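Side-chain contacts in cellulase (Bacillus sp. BG-CS10, PDB 5E09), which probably hydrolyses internal beta-1,4 linkages of cellulose with a family 5 glycosidase barrel that carries a family 46 carbohydrate-binding module: residues L347-D352 and N454-A459; T8-Y13 and E187-L192; R44-T49 and Q314-E319; P72-N77 and V120-T125; E384-E387 and V392-M395. All blocks are in the same frame, centred on the assembly; numbering follows the deposited sequence.

Interaction 1: residues L347-D352 and N454-A459; sequences LIHVRD and NGDSVA
His-349 and Asp-456 face each other across a seam wide enough to admit one water, and that water appears to do most of the joining. The imidazole NE2 stands 4.4 Å from Asp-456 OD1, too far for a direct bond, while the water lies 2.8 Å from His-349 NE2 and 3.3 Å from Ser-457 OG. It appears to link the imidazole with the carboxylate, but its leg to Asp-456 OD1, at 2.4 Å, is too short to be taken at face value. In His-349 the CA-CB bond points at the other segment and CG lies beside the backbone N (chi1 -59°), which directs the ring across the seam; chi2 only sets its plane. Ser-457 holds OG between its backbone N and carbonyl carbon (chi1 58°), facing the water. Asp-456 is gripped at both oxygens: OD1 accepts from Ser-457 N at 2.8 Å, on the anti side and somewhat out of the carboxylate plane, and OD2 is bonded to Ser-518 OG. Those two bonds hold the carboxylate independently of the histidine, and a negative charge so placed could favour protonation of the imidazole. Two residues back, on the same side of the strand, Leu-347 brings CD1 loosely up to Ser-457 OG at 4.5 Å. The salt bridge from Arg-351 to Glu-520 spans the same seam. Small, polar and hydrated, this is an inter-module interface, joining the edge strand of the X2 immunoglobulin-like module to a loop of the C-terminal carbohydrate-binding beta-sandwich.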
# COMPACT_ATOMS: atom_id res chain seq x y z
N LEU A 347 18.63 8.71 -5.60
CA LEU A 347 19.28 9.96 -5.23
C LEU A 347 20.77 9.93 -5.57
O LEU A 347 21.43 8.90 -5.44
CB LEU A 347 19.12 10.23 -3.73
CG LEU A 347 17.70 10.22 -3.15
CD1 LEU A 347 17.76 10.52 -1.66
CD2 LEU A 347 16.80 11.22 -3.87
N ILE A 348 21.28 11.08 -6.01
CA ILE A 348 22.71 11.30 -6.17
C ILE A 348 23.12 12.50 -5.32
O ILE A 348 22.71 13.63 -5.60
CB ILE A 348 23.09 11.58 -7.62
CG1 ILE A 348 22.73 10.39 -8.51
CG2 ILE A 348 24.57 11.91 -7.74
CD1 ILE A 348 22.90 10.69 -9.98
N HIS A 349 23.91 12.25 -4.28
CA HIS A 349 24.32 13.33 -3.39
C HIS A 349 25.68 13.91 -3.74
O HIS A 349 26.65 13.18 -3.96
CB HIS A 349 24.34 12.85 -1.94
CG HIS A 349 23.02 12.35 -1.45
ND1 HIS A 349 22.64 11.03 -1.55
CD2 HIS A 349 21.98 13.00 -0.87
CE1 HIS A 349 21.43 10.88 -1.04
NE2 HIS A 349 21.00 12.06 -0.63
N VAL A 350 25.74 15.23 -3.78
CA VAL A 350 26.99 15.94 -3.96
C VAL A 350 27.12 16.98 -2.84
O VAL A 350 26.25 17.82 -2.65
CB VAL A 350 27.06 16.63 -5.33
CG1 VAL A 350 28.23 17.59 -5.40
CG2 VAL A 350 27.13 15.58 -6.44
N ARG A 351 28.22 16.90 -2.10
CA ARG A 351 28.46 17.84 -1.01
C ARG A 351 28.81 19.22 -1.56
O ARG A 351 29.76 19.36 -2.31
CB ARG A 351 29.57 17.32 -0.10
CG ARG A 351 29.08 16.31 0.93
CD ARG A 351 28.24 16.99 1.99
NE ARG A 351 29.07 17.73 2.94
CZ ARG A 351 29.19 17.41 4.22
NH1 ARG A 351 28.53 16.38 4.72
NH2 ARG A 351 29.98 18.14 5.01
N ASP A 352 28.03 20.22 -1.18
CA ASP A 352 28.30 21.59 -1.61
C ASP A 352 29.57 22.09 -0.95
O ASP A 352 29.78 21.87 0.25
CB ASP A 352 27.11 22.51 -1.28
CG ASP A 352 27.29 23.92 -1.82
OD1 ASP A 352 27.29 24.09 -3.06
OD2 ASP A 352 27.42 24.85 -1.00
N ASN A 454 19.17 21.33 4.72
CA ASN A 454 20.27 21.55 3.79
C ASN A 454 20.29 20.57 2.62
O ASN A 454 21.33 19.99 2.30
CB ASN A 454 21.60 21.47 4.55
CG ASN A 454 21.76 22.60 5.54
OD1 ASN A 454 21.17 23.67 5.37
ND2 ASN A 454 22.57 22.39 6.58
N GLY A 455 19.13 20.36 1.99
CA GLY A 455 19.03 19.49 0.84
C GLY A 455 19.01 18.01 1.16
O GLY A 455 18.96 17.17 0.26
N ASP A 456 19.03 17.67 2.44
CA ASP A 456 19.05 16.26 2.84
C ASP A 456 17.65 15.83 3.29
O ASP A 456 16.76 16.66 3.46
CB ASP A 456 20.07 16.05 3.96
CG ASP A 456 20.71 14.68 3.91
OD1 ASP A 456 20.12 13.77 3.29
OD2 ASP A 456 21.80 14.52 4.50
N SER A 457 17.44 14.53 3.47
CA SER A 457 16.13 14.03 3.89
C SER A 457 16.24 12.96 4.97
O SER A 457 17.12 12.09 4.91
CB SER A 457 15.33 13.50 2.69
OG SER A 457 16.02 12.47 2.00
N VAL A 458 15.35 13.03 5.96
CA VAL A 458 15.36 12.10 7.08
C VAL A 458 14.85 10.73 6.68
O VAL A 458 13.73 10.58 6.20
CB VAL A 458 14.52 12.63 8.26
CG1 VAL A 458 14.57 11.66 9.42
CG2 VAL A 458 15.00 14.00 8.69
N ALA A 459 15.69 9.72 6.89
CA ALA A 459 15.31 8.34 6.64
C ALA A 459 14.62 7.77 7.88
O ALA A 459 13.54 7.19 7.79
CB ALA A 459 16.52 7.49 6.27
O HOH W 1 19.16 12.94 1.24

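Interaction 2: residues T8-Y13 and E187-L192; sequences TDIQSY and ERPLVL
Pro-189 sets CG over one face of the Tyr-13 ring. That atom sits 3.7 Å from the ring centroid, 25° off the normal, a CH-pi contact displaced toward the phenolic rim; the closest pair is Pro-189 CG and Tyr-13 CZ at 3.4 Å. CB follows CG over the same end of the ring, and the two side chains cross at about a right angle, so the pyrrolidine presents its methylene corner instead of lying flat. Tyr-13 reaches this place because its CG points opposite the backbone N (chi1 -179°), which swings the ring out from the helix. Its hydroxyl is bonded to His-140 O, and the ring also meets Tyr-97 edge-to-face, so both its position and its rotation are fixed. One turn earlier, Ile-10 adds a second hydrophobic touch from the same side of the helix: CD1 comes to 4.0 Å from Pro-189 CB, the two side chains sliding past each other in opposite directions. The proline is thus met by residues three apart. At the start of the helix Thr-8 and Gln-11 form a capping box, in which Thr-8 N gives a nearly straight bond of 3.2 Å to Gln-11 OE1, in the carbonyl plane, whereas the bond from Gln-11 N to Thr-8 OG1 is weak. Pro-189 immediately precedes the fifth barrel strand, 190-193, and the short helix 9-15 covers the N-terminal end of the strands, an arrangement characteristic of the bottom of a (beta/alpha)8 barrel.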
# COMPACT_ATOMS: atom_id res chain seq x y z
N THR A 8 -8.66 -23.21 -17.56
CA THR A 8 -10.11 -23.26 -17.40
C THR A 8 -10.76 -21.89 -17.60
O THR A 8 -10.06 -20.88 -17.70
CB THR A 8 -10.52 -23.79 -16.02
OG1 THR A 8 -10.13 -22.86 -15.00
CG2 THR A 8 -9.88 -25.15 -15.75
N ASP A 9 -12.09 -21.87 -17.66
CA ASP A 9 -12.84 -20.63 -17.86
C ASP A 9 -12.67 -19.62 -16.72
O ASP A 9 -12.57 -18.42 -16.97
CB ASP A 9 -14.33 -20.92 -18.04
CG ASP A 9 -14.63 -21.62 -19.35
OD1 ASP A 9 -13.68 -22.09 -20.02
OD2 ASP A 9 -15.82 -21.71 -19.71
N ILE A 10 -12.66 -20.11 -15.48
CA ILE A 10 -12.58 -19.20 -14.34
C ILE A 10 -11.16 -18.63 -14.21
O ILE A 10 -10.98 -17.48 -13.79
CB ILE A 10 -13.02 -19.89 -13.03
CG1 ILE A 10 -13.27 -18.85 -11.94
CG2 ILE A 10 -12.03 -20.97 -12.59
CD1 ILE A 10 -14.37 -17.86 -12.28
N GLN A 11 -10.16 -19.42 -14.60
CA GLN A 11 -8.78 -18.95 -14.60
C GLN A 11 -8.56 -17.86 -15.65
O GLN A 11 -7.78 -16.93 -15.44
CB GLN A 11 -7.82 -20.12 -14.85
CG GLN A 11 -7.65 -21.08 -13.69
CD GLN A 11 -6.63 -22.17 -13.99
OE1 GLN A 11 -6.72 -22.87 -15.00
NE2 GLN A 11 -5.65 -22.33 -13.10
N SER A 12 -9.25 -18.00 -16.78
CA SER A 12 -9.15 -17.01 -17.86
C SER A 12 -9.93 -15.76 -17.50
O SER A 12 -9.52 -14.64 -17.80
CB SER A 12 -9.67 -17.60 -19.18
OG SER A 12 -8.83 -18.66 -19.61
N TYR A 13 -11.09 -15.97 -16.88
CA TYR A 13 -11.88 -14.91 -16.28
C TYR A 13 -11.00 -14.06 -15.37
O TYR A 13 -10.92 -12.84 -15.54
CB TYR A 13 -13.05 -15.52 -15.52
CG TYR A 13 -14.01 -14.55 -14.85
CD1 TYR A 13 -13.74 -14.05 -13.58
CD2 TYR A 13 -15.19 -14.16 -15.47
CE1 TYR A 13 -14.61 -13.18 -12.95
CE2 TYR A 13 -16.06 -13.28 -14.85
CZ TYR A 13 -15.76 -12.79 -13.59
OH TYR A 13 -16.62 -11.92 -12.94
N GLU A 187 -24.18 -18.89 -12.09
CA GLU A 187 -22.78 -19.12 -12.39
C GLU A 187 -21.95 -17.86 -12.21
O GLU A 187 -20.84 -17.78 -12.73
CB GLU A 187 -22.59 -19.67 -13.81
CG GLU A 187 -23.75 -20.52 -14.30
CD GLU A 187 -23.46 -21.15 -15.65
OE1 GLU A 187 -22.83 -20.48 -16.50
OE2 GLU A 187 -23.86 -22.33 -15.86
N ARG A 188 -22.48 -16.89 -11.46
CA ARG A 188 -21.70 -15.73 -11.08
C ARG A 188 -20.45 -16.15 -10.30
O ARG A 188 -20.54 -16.93 -9.36
CB ARG A 188 -22.55 -14.78 -10.23
CG ARG A 188 -21.84 -13.48 -9.92
CD ARG A 188 -22.77 -12.46 -9.29
NE ARG A 188 -24.04 -12.34 -10.00
CZ ARG A 188 -24.21 -11.66 -11.13
NH1 ARG A 188 -23.19 -11.05 -11.72
NH2 ARG A 188 -25.41 -11.60 -11.69
N PRO A 189 -19.28 -15.66 -10.72
CA PRO A 189 -18.06 -15.94 -9.96
C PRO A 189 -18.14 -15.39 -8.53
O PRO A 189 -18.63 -14.29 -8.30
CB PRO A 189 -16.98 -15.23 -10.77
CG PRO A 189 -17.50 -15.29 -12.17
CD PRO A 189 -18.98 -15.05 -12.03
N LEU A 190 -17.70 -16.20 -7.58
CA LEU A 190 -17.77 -15.86 -6.17
C LEU A 190 -16.37 -15.79 -5.61
O LEU A 190 -15.53 -16.61 -5.95
CB LEU A 190 -18.60 -16.89 -5.41
CG LEU A 190 -20.08 -16.97 -5.81
CD1 LEU A 190 -20.79 -18.03 -4.98
CD2 LEU A 190 -20.74 -15.61 -5.64
N VAL A 191 -16.12 -14.81 -4.76
CA VAL A 191 -14.78 -14.58 -4.25
C VAL A 191 -14.77 -14.82 -2.74
O VAL A 191 -15.53 -14.20 -2.00
CB VAL A 191 -14.30 -13.15 -4.59
CG1 VAL A 191 -12.90 -12.91 -4.04
CG2 VAL A 191 -14.33 -12.91 -6.09
N LEU A 192 -13.92 -15.73 -2.29
CA LEU A 192 -13.89 -16.11 -0.88
C LEU A 192 -12.55 -15.79 -0.25
O LEU A 192 -11.49 -16.06 -0.83
CB LEU A 192 -14.18 -17.60 -0.72
CG LEU A 192 -15.48 -18.10 -1.34
CD1 LEU A 192 -15.56 -19.62 -1.25
CD2 LEU A 192 -16.67 -17.44 -0.65

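Interaction 3: residues R44-T49 and Q314-E319; sequences RELIKT and QHLNRE
Leu-316 begins the contact by sending CD2 to 3.6 Å from Leu-46 CD1, a methyl-to-methyl meeting in which the two leucines slide past each other in opposite directions. Its other methyl, CD1, lies 4.4 Å from Thr-49 CG2, one helical turn along from Leu-46. The backbone N of Leu-316 is bonded to Asp-311 OD2, which ties down this residue of a weakly bonded strand. Asn-317 turns away from the helix; its OD1 accepts from Glu-319 N at 2.9 Å, an Asx turn around Arg-318, whose side chain meets the helix again. Arg-318 passes its aliphatic part obliquely across the branched end of Leu-46, with CG 4.1 Å from Leu-46 CD1 and CD 3.9 Å from Leu-46 CD2. Extended from CG onward (chi2 -167°, chi3 -176°), the chain carries its guanidinium beyond the leucine, where NH2 bonds to Gly-24 O and NH1 to Thr-26 OG1 after the first barrel strand. Helix 44-52 is thereby packed against the connection that follows the last strand, 306-311. The chemistry implies a division of labour: methylenes and methyls supply the packing, while both terminal nitrogens of the buried guanidinium find acceptors beyond them.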
# COMPACT_ATOMS: atom_id res chain seq x y z
N ARG A 44 -18.91 9.69 -13.10
CA ARG A 44 -18.71 8.88 -14.30
C ARG A 44 -17.26 9.00 -14.79
O ARG A 44 -16.67 8.04 -15.30
CB ARG A 44 -19.68 9.32 -15.40
CG ARG A 44 -19.62 8.51 -16.68
CD ARG A 44 -20.12 7.10 -16.44
NE ARG A 44 -20.40 6.40 -17.69
CZ ARG A 44 -19.50 5.69 -18.37
NH1 ARG A 44 -18.26 5.59 -17.91
NH2 ARG A 44 -19.84 5.09 -19.50
N GLU A 45 -16.70 10.19 -14.63
CA GLU A 45 -15.37 10.48 -15.12
C GLU A 45 -14.30 9.76 -14.30
O GLU A 45 -13.24 9.44 -14.83
CB GLU A 45 -15.11 11.99 -15.13
CG GLU A 45 -15.99 12.79 -16.08
CD GLU A 45 -17.34 13.16 -15.50
OE1 GLU A 45 -17.65 12.76 -14.35
OE2 GLU A 45 -18.12 13.85 -16.20
N LEU A 46 -14.59 9.51 -13.03
CA LEU A 46 -13.68 8.73 -12.19
C LEU A 46 -13.51 7.32 -12.75
O LEU A 46 -12.39 6.85 -13.00
CB LEU A 46 -14.19 8.66 -10.75
CG LEU A 46 -13.25 7.97 -9.77
CD1 LEU A 46 -11.91 8.66 -9.79
CD2 LEU A 46 -13.82 7.98 -8.36
N ILE A 47 -14.65 6.66 -12.96
CA ILE A 47 -14.68 5.32 -13.53
C ILE A 47 -14.02 5.28 -14.90
O ILE A 47 -13.17 4.41 -15.19
CB ILE A 47 -16.12 4.80 -13.64
CG1 ILE A 47 -16.86 5.00 -12.31
CG2 ILE A 47 -16.15 3.34 -14.06
CD1 ILE A 47 -16.22 4.30 -11.13
N LYS A 48 -14.41 6.22 -15.76
CA LYS A 48 -13.85 6.27 -17.10
C LYS A 48 -12.33 6.48 -17.05
O LYS A 48 -11.60 5.91 -17.86
CB LYS A 48 -14.50 7.38 -17.93
CG LYS A 48 -13.74 7.72 -19.21
CD LYS A 48 -14.59 8.47 -20.22
CE LYS A 48 -13.73 8.97 -21.36
NZ LYS A 48 -12.46 9.60 -20.87
N THR A 49 -11.87 7.28 -16.10
CA THR A 49 -10.44 7.52 -15.95
C THR A 49 -9.72 6.23 -15.58
O THR A 49 -8.69 5.89 -16.16
CB THR A 49 -10.15 8.58 -14.88
OG1 THR A 49 -10.86 9.79 -15.18
CG2 THR A 49 -8.66 8.86 -14.81
N GLN A 314 -5.55 8.61 -2.14
CA GLN A 314 -4.20 9.17 -2.04
C GLN A 314 -3.31 8.90 -3.26
O GLN A 314 -2.20 9.42 -3.33
CB GLN A 314 -3.50 8.62 -0.80
CG GLN A 314 -3.00 7.19 -0.94
CD GLN A 314 -2.46 6.61 0.37
OE1 GLN A 314 -2.64 5.43 0.66
NE2 GLN A 314 -1.80 7.45 1.16
N HIS A 315 -3.78 8.10 -4.21
CA HIS A 315 -2.97 7.81 -5.39
C HIS A 315 -3.49 8.55 -6.62
O HIS A 315 -2.76 9.32 -7.24
CB HIS A 315 -2.90 6.31 -5.66
CG HIS A 315 -2.17 5.55 -4.60
ND1 HIS A 315 -0.98 5.99 -4.04
CD2 HIS A 315 -2.46 4.38 -3.97
CE1 HIS A 315 -0.58 5.13 -3.14
NE2 HIS A 315 -1.46 4.14 -3.07
N LEU A 316 -4.74 8.29 -7.00
CA LEU A 316 -5.37 9.07 -8.05
C LEU A 316 -6.02 10.30 -7.43
O LEU A 316 -6.84 10.18 -6.52
CB LEU A 316 -6.42 8.25 -8.80
CG LEU A 316 -7.10 8.97 -9.97
CD1 LEU A 316 -6.19 9.04 -11.18
CD2 LEU A 316 -8.41 8.30 -10.33
N ASN A 317 -5.63 11.48 -7.89
CA ASN A 317 -6.32 12.70 -7.48
C ASN A 317 -7.70 12.70 -8.12
O ASN A 317 -7.82 12.84 -9.34
CB ASN A 317 -5.51 13.95 -7.86
CG ASN A 317 -6.10 15.23 -7.27
OD1 ASN A 317 -7.31 15.37 -7.12
ND2 ASN A 317 -5.22 16.17 -6.93
N ARG A 318 -8.73 12.54 -7.30
CA ARG A 318 -10.08 12.35 -7.81
C ARG A 318 -10.74 13.65 -8.20
O ARG A 318 -11.83 13.65 -8.77
CB ARG A 318 -10.93 11.62 -6.78
CG ARG A 318 -10.38 10.28 -6.38
CD ARG A 318 -11.41 9.49 -5.63
NE ARG A 318 -10.88 8.22 -5.15
CZ ARG A 318 -11.57 7.40 -4.36
NH1 ARG A 318 -12.80 7.72 -3.99
NH2 ARG A 318 -11.02 6.25 -3.96
N GLU A 319 -10.09 14.76 -7.89
CA GLU A 319 -10.60 16.05 -8.31
C GLU A 319 -10.07 16.40 -9.70
O GLU A 319 -10.81 16.94 -10.52
CB GLU A 319 -10.23 17.13 -7.29
CG GLU A 319 -10.66 18.53 -7.68
CD GLU A 319 -9.96 19.62 -6.86
OE1 GLU A 319 -9.63 19.37 -5.68
OE2 GLU A 319 -9.75 20.72 -7.41

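Interaction 4: residues P72-N77 and V120-T125; sequences PDYTIN and VMAKYT
Tyr-74 and Lys-123 bury most of the surface here, and they do so by placing an alkyl chain over an aromatic face. Lys-123 CG lies 3.6 Å from the centroid of the Tyr-74 ring and 22° off its normal, a CH-pi contact offset toward the hydroxyl-bearing rim; its closest ring atom is Tyr-74 CZ, at 3.4 Å. The lysine then bends at chi3 (63°), so that CD and CE stay above the same face, toward its CE1-CD1 side, with Lys-123 CD 3.9 Å from Tyr-74 CE1. Side chain and ring cross at about a right angle. The ammonium group serves a different aromatic partner, making a cation-pi interaction with Trp-109, so the lysine joins two aromatic residues by different parts of one chain. Tyr-74 itself occupies a left-handed backbone conformation, and its carbonyl accepts from Gln-130 NE2, while Gln-130 OE1 receives Ile-76 N; these bonds fasten the loop to the helix that the ring packs on. In the (beta/alpha)8 barrel the loop follows the second strand, 57-60, on the side where the C-terminal ends of the strands open, and helix 117-134 is the long helix after the third strand, 97-100. Ala-122, itself exposed, supplies the outer margin of the contact: its CB stands 4.4 Å from Tyr-74 CE2. About one turn before and one turn after it, the ring also touches Glu-119 and Ala-126.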
# COMPACT_ATOMS: atom_id res chain seq x y z
N PRO A 72 -36.83 -7.60 10.96
CA PRO A 72 -36.01 -8.68 10.41
C PRO A 72 -35.63 -8.49 8.94
O PRO A 72 -34.88 -9.31 8.40
CB PRO A 72 -36.92 -9.90 10.56
CG PRO A 72 -38.29 -9.34 10.33
CD PRO A 72 -38.27 -7.92 10.87
N ASP A 73 -36.13 -7.43 8.30
CA ASP A 73 -35.85 -7.21 6.88
C ASP A 73 -34.47 -6.60 6.65
O ASP A 73 -33.79 -6.94 5.67
CB ASP A 73 -36.91 -6.29 6.27
CG ASP A 73 -38.31 -6.85 6.40
OD1 ASP A 73 -38.44 -8.09 6.50
OD2 ASP A 73 -39.27 -6.05 6.40
N TYR A 74 -34.06 -5.72 7.56
CA TYR A 74 -32.80 -5.00 7.44
C TYR A 74 -32.66 -4.35 6.07
O TYR A 74 -31.58 -4.38 5.47
CB TYR A 74 -31.62 -5.93 7.69
CG TYR A 74 -31.58 -6.53 9.07
CD1 TYR A 74 -31.17 -5.78 10.16
CD2 TYR A 74 -31.93 -7.86 9.28
CE1 TYR A 74 -31.12 -6.33 11.43
CE2 TYR A 74 -31.88 -8.42 10.55
CZ TYR A 74 -31.47 -7.64 11.62
OH TYR A 74 -31.42 -8.18 12.88
N THR A 75 -33.75 -3.79 5.57
CA THR A 75 -33.77 -3.25 4.21
C THR A 75 -32.72 -2.16 4.05
O THR A 75 -32.53 -1.32 4.93
CB THR A 75 -35.15 -2.69 3.85
OG1 THR A 75 -36.17 -3.64 4.18
CG2 THR A 75 -35.23 -2.37 2.35
N ILE A 76 -32.01 -2.23 2.93
CA ILE A 76 -30.98 -1.27 2.58
C ILE A 76 -31.59 0.02 2.05
O ILE A 76 -32.47 -0.02 1.19
CB ILE A 76 -30.03 -1.87 1.51
CG1 ILE A 76 -29.38 -3.16 2.04
CG2 ILE A 76 -28.98 -0.85 1.08
CD1 ILE A 76 -28.77 -4.02 0.95
N ASN A 77 -31.13 1.16 2.57
CA ASN A 77 -31.57 2.47 2.10
C ASN A 77 -31.51 2.59 0.57
O ASN A 77 -30.45 2.38 -0.03
CB ASN A 77 -30.73 3.57 2.75
CG ASN A 77 -31.13 4.96 2.30
OD1 ASN A 77 -30.74 5.42 1.23
ND2 ASN A 77 -31.92 5.65 3.13
N VAL A 120 -26.34 -12.08 13.82
CA VAL A 120 -25.33 -11.85 12.80
C VAL A 120 -25.66 -12.63 11.53
O VAL A 120 -25.68 -12.06 10.43
CB VAL A 120 -23.93 -12.24 13.30
CG1 VAL A 120 -22.95 -12.29 12.14
CG2 VAL A 120 -23.46 -11.26 14.37
N MSE A 121 -25.96 -13.92 11.68
CA MSE A 121 -26.40 -14.73 10.55
C MSE A 121 -27.63 -14.13 9.88
O MSE A 121 -27.74 -14.15 8.65
CB MSE A 121 -26.69 -16.15 10.99
CG MSE A 121 -25.46 -16.90 11.45
SE MSE A 121 -24.10 -17.04 10.05
CE MSE A 121 -25.08 -18.21 8.84
N ALA A 122 -28.55 -13.61 10.68
CA ALA A 122 -29.76 -13.01 10.14
C ALA A 122 -29.46 -11.79 9.25
O ALA A 122 -29.96 -11.70 8.13
CB ALA A 122 -30.71 -12.62 11.26
N LYS A 123 -28.65 -10.87 9.76
CA LYS A 123 -28.29 -9.66 9.03
C LYS A 123 -27.49 -9.98 7.77
O LYS A 123 -27.73 -9.40 6.72
CB LYS A 123 -27.47 -8.70 9.90
CG LYS A 123 -28.18 -8.19 11.12
CD LYS A 123 -27.33 -7.15 11.85
CE LYS A 123 -27.10 -5.92 10.99
NZ LYS A 123 -26.38 -4.84 11.74
N TYR A 124 -26.53 -10.87 7.92
CA TYR A 124 -25.67 -11.32 6.83
C TYR A 124 -26.52 -11.92 5.71
O TYR A 124 -26.34 -11.60 4.51
CB TYR A 124 -24.67 -12.34 7.37
CG TYR A 124 -23.61 -12.80 6.40
CD1 TYR A 124 -22.52 -12.00 6.09
CD2 TYR A 124 -23.68 -14.07 5.83
CE1 TYR A 124 -21.54 -12.44 5.21
CE2 TYR A 124 -22.71 -14.51 4.96
CZ TYR A 124 -21.64 -13.70 4.65
OH TYR A 124 -20.67 -14.15 3.78
N THR A 125 -27.47 -12.75 6.11
CA THR A 125 -28.40 -13.37 5.18
C THR A 125 -29.28 -12.35 4.46
O THR A 125 -29.43 -12.41 3.24
CB THR A 125 -29.30 -14.38 5.89
OG1 THR A 125 -28.48 -15.40 6.47
CG2 THR A 125 -30.27 -15.01 4.91

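Interaction 5: residues E384-E387 and V392-M395; sequences EDYE and VLTM
Tyr-386 and Glu-387 run antiparallel to Thr-394 and Met-395, the two short pieces pointing 167° apart end to end. Glu-387 and Thr-394 form the hydrogen-bonded pair: Glu-387 N reaches Thr-394 O at 2.9 Å and Thr-394 N reaches Glu-387 O at 2.9 Å, the second of these nearly straight at 171°. Beside it, Tyr-386 and Met-395 form a non-hydrogen-bonded pair; Tyr-386 CA also makes a bent CA-H...O contact of 3.2 Å with Thr-394 O, which already accepts from Glu-387 N. This is a beta hairpin of the X2 module, and strand 386-389 is an outer strand of its four-stranded antiparallel sheet. On the face shared by Tyr-386 and Met-395, the selenium of Met-395, a selenomethionine, lies 4.1 Å from Tyr-386 CB; bends at chi2 and chi3 fold the chain back, carrying CE to 3.5 Å from Asp-385 O. Tyr-386 holds its ring between the backbone N and the carbonyl carbon (chi1 73°), which leads the phenol away from Met-395 while CD2 meets Leu-393 CD1 at 3.9 Å. All three of these side chains pack on Leu-373 of strand 370-375, in the opposing sheet. On the other face, Glu-387 CB and Thr-394 CB lie 4.4 Å apart. Their polar ends part company: the carboxylate forms a salt bridge with Lys-396, and the threonine hydroxyl bonds to Asp-360 OD1 on the adjoining strand.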
# COMPACT_ATOMS: atom_id res chain seq x y z
N GLU A 384 31.66 11.95 -22.08
CA GLU A 384 31.90 13.36 -21.77
C GLU A 384 31.04 13.76 -20.57
O GLU A 384 31.35 14.68 -19.82
CB GLU A 384 31.58 14.25 -22.97
CG GLU A 384 32.42 13.94 -24.20
CD GLU A 384 33.90 14.12 -23.96
OE1 GLU A 384 34.28 14.46 -22.82
OE2 GLU A 384 34.69 13.91 -24.90
N ASP A 385 29.93 13.03 -20.42
CA ASP A 385 28.94 13.21 -19.36
C ASP A 385 28.72 11.96 -18.49
O ASP A 385 28.37 12.09 -17.31
CB ASP A 385 27.61 13.68 -19.96
CG ASP A 385 27.73 15.00 -20.69
OD1 ASP A 385 28.85 15.56 -20.72
OD2 ASP A 385 26.71 15.48 -21.22
N TYR A 386 28.92 10.77 -19.05
CA TYR A 386 28.75 9.54 -18.29
C TYR A 386 29.36 8.30 -18.94
O TYR A 386 29.59 8.26 -20.15
CB TYR A 386 27.26 9.29 -18.03
CG TYR A 386 26.45 8.85 -19.23
CD1 TYR A 386 25.89 9.78 -20.10
CD2 TYR A 386 26.21 7.50 -19.48
CE1 TYR A 386 25.14 9.38 -21.19
CE2 TYR A 386 25.46 7.09 -20.56
CZ TYR A 386 24.92 8.04 -21.41
OH TYR A 386 24.17 7.63 -22.49
N GLU A 387 29.60 7.28 -18.13
CA GLU A 387 30.16 6.01 -18.59
C GLU A 387 29.40 4.84 -17.96
O GLU A 387 28.76 5.01 -16.92
CB GLU A 387 31.65 5.89 -18.25
CG GLU A 387 32.49 7.14 -18.48
CD GLU A 387 33.90 7.02 -17.92
OE1 GLU A 387 34.24 5.94 -17.38
OE2 GLU A 387 34.68 8.00 -18.02
N VAL A 392 27.44 -0.71 -13.64
CA VAL A 392 27.84 0.38 -12.77
C VAL A 392 27.87 1.64 -13.63
O VAL A 392 28.64 1.74 -14.59
CB VAL A 392 29.23 0.14 -12.16
CG1 VAL A 392 29.65 1.34 -11.32
CG2 VAL A 392 29.24 -1.13 -11.33
N LEU A 393 27.03 2.61 -13.28
CA LEU A 393 26.94 3.88 -13.98
C LEU A 393 27.82 4.95 -13.34
O LEU A 393 27.73 5.21 -12.16
CB LEU A 393 25.48 4.36 -13.99
CG LEU A 393 25.21 5.75 -14.56
CD1 LEU A 393 25.50 5.78 -16.05
CD2 LEU A 393 23.78 6.18 -14.27
N THR A 394 28.67 5.59 -14.13
CA THR A 394 29.45 6.70 -13.62
C THR A 394 29.00 8.04 -14.19
O THR A 394 28.96 8.22 -15.42
CB THR A 394 30.95 6.51 -13.91
OG1 THR A 394 31.40 5.28 -13.35
CG2 THR A 394 31.75 7.67 -13.33
N MSE A 395 28.63 8.96 -13.30
CA MSE A 395 28.43 10.37 -13.67
C MSE A 395 29.77 11.09 -13.62
O MSE A 395 30.45 11.09 -12.59
CB MSE A 395 27.43 11.07 -12.75
CG MSE A 395 26.03 10.49 -12.79
SE MSE A 395 25.30 10.37 -14.60
CE MSE A 395 25.60 12.22 -15.14

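In the fold
Three of the contacts belong to the catalytic barrel and two to the accessory modules. Interaction 2 covers the N-terminal end of the barrel strands, whereas interaction 4 involves a loop on the other end, where the family's active site opens; their nearest atoms are about 7 Å apart. Interaction 3 joins the beginning and end of the barrel sequence, about 15 Å from interaction 2 at the nearest atoms. Only interactions 1 and 5 touch: Ile-348 CD1 packs on Met-395 CG at 4.2 Å, linking the module interface to the sandwich core. Interaction 1 lies about 17 Å from interaction 3 between nearest atoms, but its centre is 57 Å from that of interaction 4.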